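Local coordinates for crystal protein (Bacillus thuringiensis serovar dakota, PDB 2ZTB) that probably kills cancer cells by forming beta-barrel pores in their membranes, as an activated parasporin-2 toxin of the aerolysin type, at residues A[63-68]-A[124-129]; A[136-141]-A[230-235]. All coordinates share one frame; numbering follows the deposited sequence.

Contact 1 (A[63-68]-A[124-129])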
loop_
_atom_site.group_PDB
_atom_site.type_symbol
_atom_site.label_atom_id
_atom_site.label_comp_id
_atom_site.label_asym_id
_atom_site.label_seq_id
_atom_site.Cartn_x
_atom_site.Cartn_y
_atom_site.Cartn_z
ATOM N N LYS A 63 15.310 8.612 -8.088
ATOM C CA LYS A 63 13.896 8.767 -7.785
ATOM C C LYS A 63 13.733 8.682 -6.256
ATOM O O LYS A 63 14.486 7.975 -5.571
ATOM C CB LYS A 63 13.065 7.697 -8.503
ATOM C CG LYS A 63 13.551 6.253 -8.336
ATOM C CD LYS A 63 12.499 5.291 -8.892
ATOM C CE LYS A 63 12.796 3.849 -8.560
ATOM N NZ LYS A 63 13.932 3.216 -9.287
ATOM N N ASN A 64 12.770 9.441 -5.738
ATOM C CA ASN A 64 12.582 9.631 -4.307
ATOM C C ASN A 64 11.101 9.548 -3.985
ATOM O O ASN A 64 10.274 10.005 -4.764
ATOM C CB ASN A 64 13.064 11.018 -3.856
ATOM C CG ASN A 64 14.483 11.345 -4.307
ATOM O OD1 ASN A 64 14.710 11.805 -5.434
ATOM N ND2 ASN A 64 15.433 11.136 -3.422
ATOM N N VAL A 65 10.785 8.997 -2.816
ATOM C CA VAL A 65 9.446 9.079 -2.247
ATOM C C VAL A 65 9.536 10.087 -1.109
ATOM O O VAL A 65 10.452 10.031 -0.291
ATOM C CB VAL A 65 8.938 7.690 -1.745
ATOM C CG1 VAL A 65 7.509 7.777 -1.209
ATOM C CG2 VAL A 65 9.026 6.640 -2.860
ATOM N N GLY A 66 8.617 11.041 -1.084
ATOM C CA GLY A 66 8.591 12.029 -0.013
ATOM C C GLY A 66 7.788 11.502 1.167
ATOM O O GLY A 66 7.527 10.297 1.283
ATOM N N THR A 67 7.384 12.415 2.038
ATOM C CA THR A 67 6.655 12.076 3.243
ATOM C C THR A 67 5.244 11.659 2.864
ATOM O O THR A 67 4.567 12.351 2.092
ATOM C CB THR A 67 6.629 13.273 4.212
ATOM O OG1 THR A 67 7.954 13.808 4.325
ATOM C CG2 THR A 67 6.132 12.863 5.592
ATOM N N VAL A 68 4.837 10.509 3.406
ATOM C CA VAL A 68 3.509 9.946 3.241
ATOM C C VAL A 68 2.496 10.763 4.038
ATOM O O VAL A 68 2.678 10.967 5.236
ATOM C CB VAL A 68 3.479 8.461 3.720
ATOM C CG1 VAL A 68 2.074 7.847 3.558
ATOM C CG2 VAL A 68 4.516 7.625 2.963
ATOM N N SER A 124 12.892 -0.491 -2.680
ATOM C CA SER A 124 12.875 -0.362 -1.221
ATOM C C SER A 124 11.476 -0.366 -0.632
ATOM O O SER A 124 10.558 0.250 -1.163
ATOM C CB SER A 124 13.687 0.843 -0.724
ATOM O OG SER A 124 13.845 1.847 -1.701
ATOM N N LYS A 125 11.327 -1.082 0.472
ATOM C CA LYS A 125 10.035 -1.221 1.124
ATOM C C LYS A 125 9.557 0.132 1.633
ATOM O O LYS A 125 10.358 0.974 2.039
ATOM C CB LYS A 125 10.130 -2.221 2.270
ATOM C CG LYS A 125 10.638 -3.601 1.869
ATOM C CD LYS A 125 9.571 -4.462 1.203
ATOM C CE LYS A 125 10.141 -5.843 0.912
ATOM N NZ LYS A 125 9.092 -6.884 0.768
ATOM N N LEU A 126 8.249 0.339 1.584
ATOM C CA LEU A 126 7.645 1.548 2.104
ATOM C C LEU A 126 7.040 1.267 3.486
ATOM O O LEU A 126 6.299 0.293 3.666
ATOM C CB LEU A 126 6.577 2.044 1.132
ATOM C CG LEU A 126 5.737 3.258 1.526
ATOM C CD1 LEU A 126 6.556 4.521 1.421
ATOM C CD2 LEU A 126 4.478 3.344 0.663
ATOM N N SER A 127 7.363 2.116 4.454
ATOM C CA SER A 127 6.800 2.001 5.794
ATOM C C SER A 127 5.464 2.727 5.888
ATOM O O SER A 127 5.366 3.932 5.605
ATOM C CB SER A 127 7.777 2.510 6.846
ATOM O OG SER A 127 8.960 1.730 6.843
ATOM N N ILE A 128 4.439 1.960 6.259
ATOM C CA ILE A 128 3.087 2.467 6.450
ATOM C C ILE A 128 2.660 2.170 7.895
ATOM O O ILE A 128 2.706 1.022 8.360
ATOM C CB ILE A 128 2.079 1.869 5.396
ATOM C CG1 ILE A 128 2.422 2.342 3.967
ATOM C CG2 ILE A 128 0.628 2.205 5.734
ATOM C CD1 ILE A 128 2.394 3.883 3.764
ATOM N N LYS A 129 2.280 3.228 8.605
ATOM C CA LYS A 129 1.801 3.124 9.974
ATOM C C LYS A 129 0.557 3.977 10.160
ATOM O O LYS A 129 0.553 5.160 9.826
ATOM C CB LYS A 129 2.887 3.563 10.951
ATOM C CG LYS A 129 4.026 2.562 11.106
ATOM C CD LYS A 129 5.277 3.189 11.716
ATOM C CE LYS A 129 5.997 2.204 12.645
ATOM N NZ LYS A 129 5.063 1.639 13.667
#
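Val68 meets Leu126 and Ile128 with one methyl for each. Val68 CG2 lies 4.0 Å from Leu126 CD1, and Val68 CG1 lies 4.0 Å from Ile128 CD1. Chi1 of 180° sets CG1 anti to the backbone N and CG2 beside it, which spreads the two methyls toward the two partners. The Val68 side chain crosses Leu126 at a slant and Ile128 at about a right angle. Leu126 uses the same methyl a second time. Leu126 CD1 also reaches Val65 CG1, 4.3 Å away, so this one methyl serves both valines. Ile128 makes its contact through the far end of its longer branch. CG1 lies beside the backbone N (chi1 -66°), and the chain bends again to bring CD1 onto Val68. All three contacts are apolar, the one to Val65 being the loosest, and the touching residues are largely buried.

Further apolar groups surround them. Ile4 and Leu226 touch both Val65 and Leu126, and Phe185 touches both Val68 and Ile128. Backbone bonds fix the frame: Val65 pairs with Ile4, Gly66 with Pro188 and Leu126 with Thr142. The contact packs the first strand of the hairpin, 126-132, against Val65 in strand 61-90 and against Val68 in the loop that interrupts that strand. Strands 4-7, 168-199 and 223-247 add side chains around it.

Contact 2 (A[136-141]-A[230-235]); sequences GEVSFS and VTNVSS
The second strand of the hairpin 126-142 packs here on the long strand 223-247, with Val138 and Phe140 meeting Val230 and Asn232. In aerolysin-type toxins such a hairpin is the probable membrane-inserting element, held against the body of the soluble form. The two short strand segments approach to 8.9 Å and run at 133° to each other, so side chains rather than backbones join them. Val138 CG1 lies 4.0 Å from Val230 CG2, and the two side chains lie alongside, pointing opposite ways. Val138 CG2 comes 3.3 Å from Asn232 OD1, a close apolar-polar touch. That oxygen is hydrogen-bonded to Ser110 OG, which helps fix the amide beside the valine. With chi1 53°, Val230 CG1 sits between the backbone N and the carbonyl carbon, which leaves CG2 anti to the N and turned to the hairpin. Val230 CG2 also packs 4.3 Å from Phe140 CE1. Val112, on strand 96-116, touches the phenylalanine too. Val138 pairs through its backbone with Lys130 of strand 126-132. Within the large sheet, the backbones of Val230 and Asn232 bond to Ala183 and Glu181 of strand 168-199, and that of Thr231 to Thr111 of strand 96-116 on the other edge.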
loop_
_atom_site.group_PDB
_atom_site.type_symbol
_atom_site.label_atom_id
_atom_site.label_comp_id
_atom_site.label_asym_id
_atom_site.label_seq_id
_atom_site.Cartn_x
_atom_site.Cartn_y
_atom_site.Cartn_z
ATOM N N GLY A 136 -6.916 -0.091 16.297
ATOM C CA GLY A 136 -5.601 0.097 16.900
ATOM C C GLY A 136 -4.489 0.286 15.884
ATOM O O GLY A 136 -4.752 0.562 14.711
ATOM N N GLU A 137 -3.243 0.148 16.343
ATOM C CA GLU A 137 -2.077 0.407 15.506
ATOM C C GLU A 137 -1.829 -0.707 14.505
ATOM O O GLU A 137 -1.828 -1.893 14.853
ATOM C CB GLU A 137 -0.798 0.660 16.311
ATOM C CG GLU A 137 0.336 1.187 15.397
ATOM C CD GLU A 137 1.733 1.077 15.992
ATOM O OE1 GLU A 137 1.954 1.547 17.136
ATOM O OE2 GLU A 137 2.621 0.539 15.292
ATOM N N VAL A 138 -1.613 -0.282 13.263
ATOM C CA VAL A 138 -1.290 -1.146 12.135
ATOM C C VAL A 138 0.022 -0.623 11.508
ATOM O O VAL A 138 0.174 0.580 11.294
ATOM C CB VAL A 138 -2.470 -1.124 11.126
ATOM C CG1 VAL A 138 -2.091 -1.710 9.804
ATOM C CG2 VAL A 138 -3.691 -1.866 11.710
ATOM N N SER A 139 0.982 -1.512 11.270
ATOM C CA SER A 139 2.168 -1.145 10.492
ATOM C C SER A 139 2.527 -2.169 9.409
ATOM O O SER A 139 2.277 -3.369 9.558
ATOM C CB SER A 139 3.367 -0.880 11.387
ATOM O OG SER A 139 3.883 -2.092 11.888
ATOM N N PHE A 140 3.113 -1.664 8.321
ATOM C CA PHE A 140 3.518 -2.473 7.178
ATOM C C PHE A 140 4.866 -1.981 6.634
ATOM O O PHE A 140 5.150 -0.779 6.630
ATOM C CB PHE A 140 2.479 -2.368 6.053
ATOM C CG PHE A 140 1.182 -3.114 6.313
ATOM C CD1 PHE A 140 0.058 -2.442 6.768
ATOM C CD2 PHE A 140 1.081 -4.479 6.055
ATOM C CE1 PHE A 140 -1.124 -3.128 7.005
ATOM C CE2 PHE A 140 -0.098 -5.163 6.271
ATOM C CZ PHE A 140 -1.200 -4.491 6.747
ATOM N N SER A 141 5.691 -2.922 6.188
ATOM C CA SER A 141 6.859 -2.619 5.353
ATOM C C SER A 141 6.563 -3.250 3.986
ATOM O O SER A 141 6.642 -4.475 3.819
ATOM C CB SER A 141 8.144 -3.178 5.981
ATOM O OG SER A 141 9.294 -2.523 5.455
ATOM N N VAL A 230 -4.732 2.001 3.529
ATOM C CA VAL A 230 -4.534 1.088 4.657
ATOM C C VAL A 230 -5.898 0.828 5.308
ATOM O O VAL A 230 -6.578 1.764 5.722
ATOM C CB VAL A 230 -3.419 1.584 5.625
ATOM C CG1 VAL A 230 -3.664 3.012 6.089
ATOM C CG2 VAL A 230 -3.247 0.633 6.811
ATOM N N THR A 231 -6.318 -0.441 5.287
ATOM C CA THR A 231 -7.594 -0.901 5.837
ATOM C C THR A 231 -7.397 -1.842 7.048
ATOM O O THR A 231 -6.370 -2.534 7.164
ATOM C CB THR A 231 -8.438 -1.585 4.775
ATOM O OG1 THR A 231 -8.666 -0.673 3.696
ATOM C CG2 THR A 231 -9.795 -2.001 5.320
ATOM N N ASN A 232 -8.351 -1.795 7.979
ATOM C CA ASN A 232 -8.398 -2.707 9.118
ATOM C C ASN A 232 -9.850 -3.136 9.273
ATOM O O ASN A 232 -10.750 -2.294 9.228
ATOM C CB ASN A 232 -7.831 -2.055 10.392
ATOM C CG ASN A 232 -7.603 -3.064 11.535
ATOM O OD1 ASN A 232 -6.510 -3.594 11.699
ATOM N ND2 ASN A 232 -8.648 -3.335 12.318
ATOM N N VAL A 233 -10.077 -4.449 9.354
ATOM C CA VAL A 233 -11.420 -5.004 9.621
ATOM C C VAL A 233 -11.374 -5.735 10.968
ATOM O O VAL A 233 -10.557 -6.639 11.181
ATOM C CB VAL A 233 -11.973 -5.885 8.451
ATOM C CG1 VAL A 233 -13.423 -6.322 8.708
ATOM C CG2 VAL A 233 -11.930 -5.114 7.116
ATOM N N SER A 234 -12.199 -5.275 11.907
ATOM C CA SER A 234 -12.242 -5.871 13.247
ATOM C C SER A 234 -13.659 -5.880 13.813
ATOM O O SER A 234 -14.552 -5.165 13.333
ATOM C CB SER A 234 -11.265 -5.172 14.199
ATOM O OG SER A 234 -11.620 -3.813 14.405
ATOM N N SER A 235 -13.866 -6.732 14.808
ATOM C CA SER A 235 -15.163 -6.852 15.442
ATOM C C SER A 235 -15.090 -6.134 16.780
ATOM O O SER A 235 -14.026 -6.066 17.387
ATOM C CB SER A 235 -15.563 -8.317 15.613
ATOM O OG SER A 235 -14.651 -8.962 16.470
#

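The chain first passes through 63-68 on strand 61-90. It runs on through strand 96-116 and returns at 124-129, where contact 1 closes a loop of 55 residues. The hairpin then turns, and 136-141 opens contact 2. That contact closes 88 residues later at 230-235, after strands 147-164 and 168-199. The two loops follow in series and neither encloses the other. They are tied by the hairpin itself: Ile128 O probably bonds Phe140 N at 2.7 Å, and Lys129 NZ forms a salt bridge with Glu137 OE2. Contact 1 attaches the first hairpin strand, and contact 2 the second, to the large antiparallel sheet.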